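Local coordinates for protein 11S globulin isoform 1 (Cocos nucifera, PDB 5WPW) that probably serves as a nutrient reservoir in the coconut seed, as a hexameric 11S storage globulin, and is a potential food allergen, at residues S300-I310 / K364-V375; R317-D325 / L341-L350. The protein carries 2 engineered substitutions. All coordinates share one frame; numbering follows the deposited sequence.

Contact 1. Residues S300-I310 / K364-V375. Engineered in segment 364-375: Ile374 (natural residue Val).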
loop_
_atom_site.group_PDB
_atom_site.type_symbol
_atom_site.label_atom_id
_atom_site.label_comp_id
_atom_site.label_asym_id
_atom_site.label_seq_id
_atom_site.Cartn_x
_atom_site.Cartn_y
_atom_site.Cartn_z
ATOM N N SER A 300 28.870 -19.688 -2.178
ATOM C CA SER A 300 29.663 -18.578 -1.671
ATOM C C SER A 300 29.318 -18.286 -0.211
ATOM O O SER A 300 28.140 -18.371 0.175
ATOM C CB SER A 300 29.397 -17.341 -2.537
ATOM O OG SER A 300 30.241 -16.245 -2.211
ATOM N N PRO A 301 30.308 -17.974 0.628
ATOM C CA PRO A 301 30.013 -17.504 1.988
ATOM C C PRO A 301 29.027 -16.346 1.958
ATOM O O PRO A 301 29.135 -15.435 1.139
ATOM C CB PRO A 301 31.383 -17.061 2.522
ATOM C CG PRO A 301 32.362 -17.826 1.719
ATOM C CD PRO A 301 31.757 -18.033 0.365
ATOM N N HIS A 302 28.025 -16.422 2.826
ATOM C CA HIS A 302 26.957 -15.433 2.830
ATOM C C HIS A 302 26.357 -15.382 4.220
ATOM O O HIS A 302 26.542 -16.297 5.038
ATOM C CB HIS A 302 25.870 -15.745 1.787
ATOM C CG HIS A 302 25.188 -17.071 1.994
ATOM N ND1 HIS A 302 25.772 -18.272 1.638
ATOM C CD2 HIS A 302 23.964 -17.382 2.494
ATOM C CE1 HIS A 302 24.953 -19.263 1.943
ATOM N NE2 HIS A 302 23.847 -18.752 2.455
ATOM N N TRP A 303 25.634 -14.294 4.490
ATOM C CA TRP A 303 24.729 -14.289 5.622
ATOM C C TRP A 303 23.310 -13.942 5.180
ATOM O O TRP A 303 23.096 -13.269 4.164
ATOM C CB TRP A 303 25.227 -13.326 6.712
ATOM C CG TRP A 303 25.149 -11.870 6.392
ATOM C CD1 TRP A 303 24.080 -11.013 6.626
ATOM C CD2 TRP A 303 26.184 -11.082 5.842
ATOM N NE1 TRP A 303 24.413 -9.744 6.231
ATOM C CE2 TRP A 303 25.702 -9.754 5.750
ATOM C CE3 TRP A 303 27.488 -11.365 5.407
ATOM C CZ2 TRP A 303 26.479 -8.708 5.233
ATOM C CZ3 TRP A 303 28.261 -10.324 4.914
ATOM C CH2 TRP A 303 27.752 -9.014 4.815
ATOM N N ASN A 304 22.334 -14.451 5.932
ATOM C CA ASN A 304 20.946 -14.100 5.701
ATOM C C ASN A 304 20.672 -12.748 6.331
ATOM O O ASN A 304 20.922 -12.551 7.523
ATOM C CB ASN A 304 20.009 -15.145 6.298
ATOM C CG ASN A 304 20.030 -16.427 5.515
ATOM O OD1 ASN A 304 19.437 -16.514 4.442
ATOM N ND2 ASN A 304 20.735 -17.423 6.032
ATOM N N ILE A 305 20.118 -11.844 5.533
ATOM C CA ILE A 305 19.967 -10.459 5.959
ATOM C C ILE A 305 18.764 -10.303 6.867
ATOM O O ILE A 305 18.856 -9.701 7.947
ATOM C CB ILE A 305 19.849 -9.534 4.738
ATOM C CG1 ILE A 305 21.210 -9.388 4.051
ATOM C CG2 ILE A 305 19.313 -8.180 5.150
ATOM C CD1 ILE A 305 21.107 -8.737 2.711
ATOM N N ASN A 306 17.619 -10.840 6.447
ATOM C CA ASN A 306 16.348 -10.479 7.076
ATOM C C ASN A 306 15.560 -11.699 7.531
ATOM O O ASN A 306 14.348 -11.596 7.729
ATOM C CB ASN A 306 15.499 -9.625 6.118
ATOM C CG ASN A 306 15.230 -10.292 4.773
ATOM O OD1 ASN A 306 15.871 -11.288 4.377
ATOM N ND2 ASN A 306 14.281 -9.726 4.045
ATOM N N ALA A 307 16.221 -12.835 7.760
ATOM C CA ALA A 307 15.475 -14.052 8.075
ATOM C C ALA A 307 16.417 -15.110 8.638
ATOM O O ALA A 307 17.627 -15.084 8.387
ATOM C CB ALA A 307 14.760 -14.594 6.840
ATOM N N HIS A 308 15.844 -16.036 9.409
ATOM C CA HIS A 308 16.504 -17.297 9.708
ATOM C C HIS A 308 16.302 -18.243 8.533
ATOM O O HIS A 308 15.330 -18.123 7.777
ATOM C CB HIS A 308 15.950 -17.971 10.968
ATOM C CG HIS A 308 15.885 -17.088 12.180
ATOM N ND1 HIS A 308 17.007 -16.596 12.811
ATOM C CD2 HIS A 308 14.827 -16.652 12.903
ATOM C CE1 HIS A 308 16.646 -15.873 13.853
ATOM N NE2 HIS A 308 15.328 -15.889 13.930
ATOM N N SER A 309 17.215 -19.205 8.401
ATOM C CA SER A 309 17.159 -20.212 7.357
ATOM C C SER A 309 17.035 -21.589 8.001
ATOM O O SER A 309 17.887 -21.984 8.810
ATOM C CB SER A 309 18.401 -20.131 6.467
ATOM O OG SER A 309 18.310 -21.015 5.365
ATOM N N ILE A 310 15.977 -22.314 7.641
ATOM C CA ILE A 310 15.750 -23.681 8.101
ATOM C C ILE A 310 16.114 -24.590 6.936
ATOM O O ILE A 310 15.371 -24.716 5.961
ATOM C CB ILE A 310 14.311 -23.901 8.572
ATOM C CG1 ILE A 310 13.999 -22.974 9.743
ATOM C CG2 ILE A 310 14.117 -25.342 9.023
ATOM C CD1 ILE A 310 13.317 -21.695 9.354
ATOM N N LYS A 364 12.775 -19.916 4.823
ATOM C CA LYS A 364 13.285 -18.718 5.485
ATOM C C LYS A 364 12.126 -17.936 6.073
ATOM O O LYS A 364 11.046 -17.892 5.486
ATOM C CB LYS A 364 14.113 -17.878 4.505
ATOM C CG LYS A 364 15.284 -18.700 3.909
ATOM C CD LYS A 364 16.249 -17.884 3.034
ATOM C CE LYS A 364 17.477 -18.730 2.640
ATOM N NZ LYS A 364 18.570 -17.867 2.090
ATOM N N THR A 365 12.375 -17.316 7.239
ATOM C CA THR A 365 11.335 -16.713 8.083
ATOM C C THR A 365 11.045 -15.268 7.692
ATOM O O THR A 365 10.942 -14.383 8.545
ATOM C CB THR A 365 11.703 -16.814 9.566
ATOM O OG1 THR A 365 12.882 -16.056 9.859
ATOM C CG2 THR A 365 11.923 -18.260 9.988
ATOM N N SER A 366 10.899 -15.017 6.391
ATOM C CA SER A 366 10.515 -13.709 5.906
ATOM C C SER A 366 10.030 -13.874 4.482
ATOM O O SER A 366 10.564 -14.688 3.723
ATOM C CB SER A 366 11.697 -12.718 5.955
ATOM O OG SER A 366 11.288 -11.401 5.620
ATOM N N ASP A 367 9.039 -13.081 4.112
ATOM C CA ASP A 367 8.855 -12.894 2.696
ATOM C C ASP A 367 10.079 -12.167 2.146
ATOM O O ASP A 367 10.718 -11.359 2.836
ATOM C CB ASP A 367 7.597 -12.096 2.380
ATOM C CG ASP A 367 7.397 -11.945 0.885
ATOM O OD1 ASP A 367 7.850 -12.869 0.140
ATOM O OD2 ASP A 367 6.810 -10.931 0.449
ATOM N N ARG A 368 10.405 -12.476 0.898
ATOM C CA ARG A 368 11.514 -11.857 0.174
ATOM C C ARG A 368 12.786 -11.903 1.014
ATOM O O ARG A 368 13.483 -10.906 1.224
ATOM C CB ARG A 368 11.134 -10.440 -0.264
ATOM C CG ARG A 368 9.861 -10.495 -1.117
ATOM C CD ARG A 368 9.519 -9.216 -1.832
ATOM N NE ARG A 368 9.470 -8.083 -0.922
ATOM C CZ ARG A 368 9.071 -6.866 -1.279
ATOM N NH1 ARG A 368 8.669 -6.646 -2.528
ATOM N NH2 ARG A 368 9.058 -5.877 -0.386
ATOM N N ALA A 369 13.054 -13.089 1.545
ATOM C CA ALA A 369 14.300 -13.314 2.255
ATOM C C ALA A 369 15.459 -13.048 1.304
ATOM O O ALA A 369 15.410 -13.408 0.123
ATOM C CB ALA A 369 14.351 -14.756 2.779
ATOM N N MET A 370 16.488 -12.384 1.815
ATOM C CA MET A 370 17.648 -11.965 1.032
ATOM C C MET A 370 18.920 -12.420 1.720
ATOM O O MET A 370 18.991 -12.465 2.952
ATOM C CB MET A 370 17.694 -10.440 0.880
ATOM C CG MET A 370 16.597 -9.883 0.002
ATOM S SD MET A 370 16.863 -8.151 -0.362
ATOM C CE MET A 370 16.829 -7.406 1.284
ATOM N N VAL A 371 19.936 -12.749 0.923
ATOM C CA VAL A 371 21.249 -13.022 1.473
ATOM C C VAL A 371 22.223 -11.939 1.001
ATOM O O VAL A 371 22.012 -11.244 -0.008
ATOM C CB VAL A 371 21.790 -14.417 1.082
ATOM C CG1 VAL A 371 20.832 -15.532 1.543
ATOM C CG2 VAL A 371 22.035 -14.459 -0.410
ATOM N N SER A 372 23.315 -11.828 1.743
ATOM C CA SER A 372 24.468 -11.010 1.376
ATOM C C SER A 372 25.687 -11.916 1.226
ATOM O O SER A 372 26.139 -12.505 2.213
ATOM C CB SER A 372 24.733 -9.967 2.450
ATOM O OG SER A 372 25.811 -9.153 2.083
ATOM N N THR A 373 26.234 -12.009 0.015
ATOM C CA THR A 373 27.477 -12.763 -0.141
ATOM C C THR A 373 28.678 -11.944 0.349
ATOM O O THR A 373 28.638 -10.716 0.432
ATOM C CB THR A 373 27.700 -13.175 -1.594
ATOM O OG1 THR A 373 27.645 -12.025 -2.440
ATOM C CG2 THR A 373 26.662 -14.186 -2.049
ATOM N N ILE A 374 29.748 -12.653 0.705
ATOM C CA ILE A 374 30.988 -12.024 1.157
ATOM C C ILE A 374 31.946 -11.801 0.001
ATOM O O ILE A 374 32.543 -10.731 -0.100
ATOM C CB ILE A 374 31.627 -12.874 2.276
ATOM C CG1 ILE A 374 30.661 -12.989 3.452
ATOM C CG2 ILE A 374 32.904 -12.244 2.787
ATOM C CD1 ILE A 374 31.198 -13.758 4.641
ATOM N N VAL A 375 32.088 -12.804 -0.871
ATOM C CA VAL A 375 32.855 -12.732 -2.108
ATOM C C VAL A 375 31.937 -13.055 -3.276
ATOM O O VAL A 375 30.939 -13.767 -3.126
ATOM C CB VAL A 375 34.060 -13.695 -2.103
ATOM C CG1 VAL A 375 35.222 -13.054 -1.376
ATOM C CG2 VAL A 375 33.671 -15.027 -1.471
HETATM O O HOH W 1 17.580 -14.327 4.617
#
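Ser372 presses its CB onto one face of the Trp303 indole, 3.6 Å from the centroid of the six-membered ring. The indole lies across this small side chain because its CG sits between the backbone N and the carbonyl carbon (chi1 70°). At the ring edge, CG1 of the engineered Ile374 comes within 3.9 Å of Trp303 CZ3. The indole NH points out of the pair, to Gly121 O of a second subunit. On the other face of the sheet, Val371 CG1 rests against His302 CD2 and Asn304 OD1. The extended chain of Lys364 runs past Ser309, and its NZ bonds Asn304 OD1 at 2.8 Å, in the carbonyl plane. A water lies 2.9 Å from both Asn304 OD1 and Met370 O. Further along, the Asn306 amide fills the bend of the 364-375 chain. Its OD1 accepts Met370 N at 2.9 Å, and its ND2 gives a straight bond to Arg368 O (178°), though from above that carbonyl's plane. Ala307 CB packs against Thr365 N, Ser366 CB and Ala369 CB. The antiparallel pairing of 300-304 with 371-373 and the separate Ser309-Lys364 bridge, shifted by two residues, belong to the second cupin beta-barrel of an 11S globulin.

Contact 2. Residues R317-D325 / L341-L350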
loop_
_atom_site.group_PDB
_atom_site.type_symbol
_atom_site.label_atom_id
_atom_site.label_comp_id
_atom_site.label_asym_id
_atom_site.label_seq_id
_atom_site.Cartn_x
_atom_site.Cartn_y
_atom_site.Cartn_z
ATOM N N ARG A 317 25.444 -35.176 0.127
ATOM C CA ARG A 317 26.237 -34.953 1.328
ATOM C C ARG A 317 27.034 -33.684 1.118
ATOM O O ARG A 317 27.528 -33.447 0.013
ATOM C CB ARG A 317 27.224 -36.095 1.612
ATOM C CG ARG A 317 26.609 -37.415 2.006
ATOM C CD ARG A 317 27.675 -38.515 2.066
ATOM N NE ARG A 317 27.107 -39.756 2.580
ATOM C CZ ARG A 317 26.839 -39.978 3.865
ATOM N NH1 ARG A 317 27.099 -39.041 4.776
ATOM N NH2 ARG A 317 26.313 -41.139 4.242
ATOM N N GLY A 318 27.176 -32.882 2.172
ATOM C CA GLY A 318 27.973 -31.680 2.044
ATOM C C GLY A 318 28.479 -31.177 3.373
ATOM O O GLY A 318 27.955 -31.515 4.436
ATOM N N ARG A 319 29.530 -30.374 3.295
ATOM C CA ARG A 319 30.107 -29.700 4.444
ATOM C C ARG A 319 29.469 -28.324 4.595
ATOM O O ARG A 319 29.467 -27.538 3.644
ATOM C CB ARG A 319 31.617 -29.528 4.271
ATOM C CG ARG A 319 32.343 -29.129 5.533
ATOM C CD ARG A 319 32.537 -30.365 6.380
ATOM N NE ARG A 319 33.092 -30.085 7.700
ATOM C CZ ARG A 319 33.228 -31.011 8.644
ATOM N NH1 ARG A 319 32.839 -32.259 8.398
ATOM N NH2 ARG A 319 33.752 -30.696 9.826
ATOM N N VAL A 320 28.941 -28.038 5.779
ATOM C CA VAL A 320 28.439 -26.708 6.125
ATOM C C VAL A 320 29.283 -26.150 7.263
ATOM O O VAL A 320 29.497 -26.822 8.278
ATOM C CB VAL A 320 26.954 -26.738 6.530
ATOM C CG1 VAL A 320 26.424 -25.296 6.722
ATOM C CG2 VAL A 320 26.147 -27.473 5.507
ATOM N N GLU A 321 29.745 -24.914 7.105
ATOM C CA GLU A 321 30.361 -24.182 8.193
ATOM C C GLU A 321 29.560 -22.917 8.458
ATOM O O GLU A 321 29.209 -22.199 7.518
ATOM C CB GLU A 321 31.793 -23.843 7.866
ATOM C CG GLU A 321 32.645 -25.089 7.742
ATOM C CD GLU A 321 34.074 -24.739 7.455
ATOM O OE1 GLU A 321 34.659 -25.344 6.537
ATOM O OE2 GLU A 321 34.599 -23.843 8.142
ATOM N N VAL A 322 29.280 -22.659 9.724
ATOM C CA VAL A 322 28.534 -21.481 10.147
ATOM C C VAL A 322 29.359 -20.731 11.183
ATOM O O VAL A 322 29.918 -21.343 12.097
ATOM C CB VAL A 322 27.151 -21.891 10.703
ATOM C CG1 VAL A 322 26.363 -20.635 11.148
ATOM C CG2 VAL A 322 26.393 -22.672 9.665
ATOM N N ALA A 323 29.446 -19.404 11.033
ATOM C CA ALA A 323 30.174 -18.516 11.937
ATOM C C ALA A 323 29.217 -17.488 12.550
ATOM O O ALA A 323 28.311 -17.002 11.866
ATOM C CB ALA A 323 31.297 -17.777 11.198
ATOM N N ASP A 324 29.440 -17.118 13.824
ATOM C CA ASP A 324 28.570 -16.150 14.507
ATOM C C ASP A 324 29.292 -14.818 14.763
ATOM O O ASP A 324 30.411 -14.583 14.281
ATOM C CB ASP A 324 27.986 -16.760 15.797
ATOM C CG ASP A 324 28.965 -16.788 16.969
ATOM O OD1 ASP A 324 30.143 -16.339 16.859
ATOM O OD2 ASP A 324 28.520 -17.286 18.024
ATOM N N ASP A 325 28.647 -13.948 15.547
ATOM C CA ASP A 325 29.126 -12.588 15.766
ATOM C C ASP A 325 30.334 -12.527 16.681
ATOM O O ASP A 325 30.949 -11.460 16.783
ATOM C CB ASP A 325 28.013 -11.709 16.348
ATOM C CG ASP A 325 27.405 -12.292 17.599
ATOM O OD1 ASP A 325 27.094 -13.496 17.589
ATOM O OD2 ASP A 325 27.236 -11.546 18.585
ATOM N N LEU A 341 19.135 -28.257 9.589
ATOM C CA LEU A 341 20.056 -27.314 10.213
ATOM C C LEU A 341 19.403 -25.946 10.188
ATOM O O LEU A 341 19.022 -25.472 9.116
ATOM C CB LEU A 341 21.395 -27.249 9.467
ATOM C CG LEU A 341 22.471 -26.324 10.030
ATOM C CD1 LEU A 341 22.907 -26.830 11.411
ATOM C CD2 LEU A 341 23.690 -26.178 9.072
ATOM N N ILE A 342 19.322 -25.301 11.343
ATOM C CA ILE A 342 18.871 -23.912 11.417
ATOM C C ILE A 342 20.076 -22.980 11.380
ATOM O O ILE A 342 20.962 -23.048 12.241
ATOM C CB ILE A 342 18.046 -23.664 12.681
ATOM C CG1 ILE A 342 17.069 -24.813 12.935
ATOM C CG2 ILE A 342 17.323 -22.314 12.580
ATOM C CD1 ILE A 342 15.908 -24.833 12.039
ATOM N N VAL A 343 20.085 -22.064 10.419
ATOM C CA VAL A 343 21.113 -21.036 10.362
ATOM C C VAL A 343 20.462 -19.716 10.770
ATOM O O VAL A 343 19.597 -19.194 10.050
ATOM C CB VAL A 343 21.757 -20.967 8.975
ATOM C CG1 VAL A 343 22.938 -19.985 8.954
ATOM C CG2 VAL A 343 22.233 -22.406 8.553
ATOM N N PRO A 344 20.838 -19.153 11.908
ATOM C CA PRO A 344 20.206 -17.916 12.369
ATOM C C PRO A 344 20.516 -16.732 11.471
ATOM O O PRO A 344 21.552 -16.663 10.808
ATOM C CB PRO A 344 20.797 -17.720 13.768
ATOM C CG PRO A 344 21.268 -19.086 14.179
ATOM C CD PRO A 344 21.730 -19.730 12.923
ATOM N N GLN A 345 19.584 -15.781 11.476
ATOM C CA GLN A 345 19.740 -14.536 10.747
ATOM C C GLN A 345 21.101 -13.928 11.065
ATOM O O GLN A 345 21.576 -14.001 12.208
ATOM C CB GLN A 345 18.615 -13.561 11.150
ATOM C CG GLN A 345 18.767 -12.158 10.568
ATOM C CD GLN A 345 17.788 -11.149 11.185
ATOM O OE1 GLN A 345 17.482 -10.099 10.589
ATOM N NE2 GLN A 345 17.307 -11.456 12.367
ATOM N N ASN A 346 21.743 -13.386 10.031
ATOM C CA ASN A 346 22.997 -12.643 10.162
ATOM C C ASN A 346 24.202 -13.577 10.311
ATOM O O ASN A 346 25.326 -13.145 10.051
ATOM C CB ASN A 346 22.983 -11.672 11.355
ATOM C CG ASN A 346 22.337 -10.331 11.057
ATOM O OD1 ASN A 346 21.262 -10.020 11.574
ATOM N ND2 ASN A 346 23.032 -9.492 10.294
ATOM N N PHE A 347 24.015 -14.832 10.739
ATOM C CA PHE A 347 25.159 -15.749 10.831
ATOM C C PHE A 347 25.729 -16.007 9.445
ATOM O O PHE A 347 24.991 -16.158 8.477
ATOM C CB PHE A 347 24.767 -17.083 11.460
ATOM C CG PHE A 347 24.650 -17.038 12.958
ATOM C CD1 PHE A 347 24.143 -15.906 13.596
ATOM C CD2 PHE A 347 25.016 -18.130 13.734
ATOM C CE1 PHE A 347 24.022 -15.850 14.976
ATOM C CE2 PHE A 347 24.883 -18.092 15.130
ATOM C CZ PHE A 347 24.379 -16.948 15.751
ATOM N N ALA A 348 27.053 -16.066 9.343
ATOM C CA ALA A 348 27.690 -16.285 8.057
ATOM C C ALA A 348 27.827 -17.781 7.838
ATOM O O ALA A 348 28.144 -18.523 8.766
ATOM C CB ALA A 348 29.065 -15.606 7.995
ATOM N N MET A 349 27.580 -18.222 6.615
ATOM C CA MET A 349 27.652 -19.649 6.356
ATOM C C MET A 349 28.198 -19.944 4.968
ATOM O O MET A 349 28.125 -19.133 4.039
ATOM C CB MET A 349 26.290 -20.306 6.534
ATOM C CG MET A 349 25.374 -20.125 5.379
ATOM S SD MET A 349 24.460 -21.676 5.347
ATOM C CE MET A 349 23.198 -21.295 4.152
ATOM N N LEU A 350 28.686 -21.173 4.844
ATOM C CA LEU A 350 29.459 -21.653 3.715
ATOM C C LEU A 350 29.119 -23.130 3.548
ATOM O O LEU A 350 29.010 -23.843 4.551
ATOM C CB LEU A 350 30.948 -21.435 4.016
ATOM C CG LEU A 350 32.102 -21.962 3.196
ATOM C CD1 LEU A 350 33.309 -21.054 3.466
ATOM C CD2 LEU A 350 32.404 -23.407 3.566
#
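The Phe347 ring is held on both faces, with Asp324 on one and Pro344 on the other. Asp324 CB lies 3.8 Å from the ring centroid, shifted toward the rim, in a CH-pi contact. Pro344 CB sits over the ring centre on the opposite face. At the edge, in the ring plane, Val322 CG1 approaches Phe347 CD2 to 3.8 Å. The ring is thereby fixed between the end of one strand and the start of a turn. This is antiparallel strand pairing together with packing between the two sheets of the second cupin beta-barrel. Strand 317-323 runs against strand 348-350, and a type II turn from Pro344 to Phe347 leads into the latter.

Val322 and Met349 form a non-hydrogen-bonded pair. It lies between the hydrogen-bonded pairs Glu321 with Leu350 and Ala323 with Ala348. Val322 turns its two methyls to different neighbours. CG1, anti to the backbone N (chi1 -180°), meets the ring edge and Val343 CG1. CG2 packs on Met349 CB at 3.9 Å. Val320 CG1 and Leu341 CD2 meet tip to tip at 3.7 Å, a contact between the two sheets, since strand 341-343 lies in the facing one.

The side chains of Glu321, Ala323, Ala348 and Leu350 lie on the other face of the sheet. There Glu321 OE2 accepts Ser184 N of a second subunit, and Ala323 packs on Ile179 of that subunit. The Asp324 carboxylate turns to Arg326 in a salt bridge. In the strand pairing, Ala323 N bonds to Ala348 O at 2.8 Å.

Both contacts are mostly buried and belong to the second cupin domain. Contact 2 is nested in the chain loop that contact 1 closes. They share two sheets: strand 298-304 of contact 1 neighbours strand 348-354 of contact 2, and 309-314 neighbours 340-343. A probable hydrogen bond joins the two at each border, His302 O to Met349 N and Ser309 O to Val343 N, each 2.7 Å. Contact 1 is larger and more polar, with side-chain amides, hydroxyls and a lysine binding across it. Contact 2 joins its strands by backbone bonds and apolar side chains. Both touch a second subunit, and contact 1 also reaches a third.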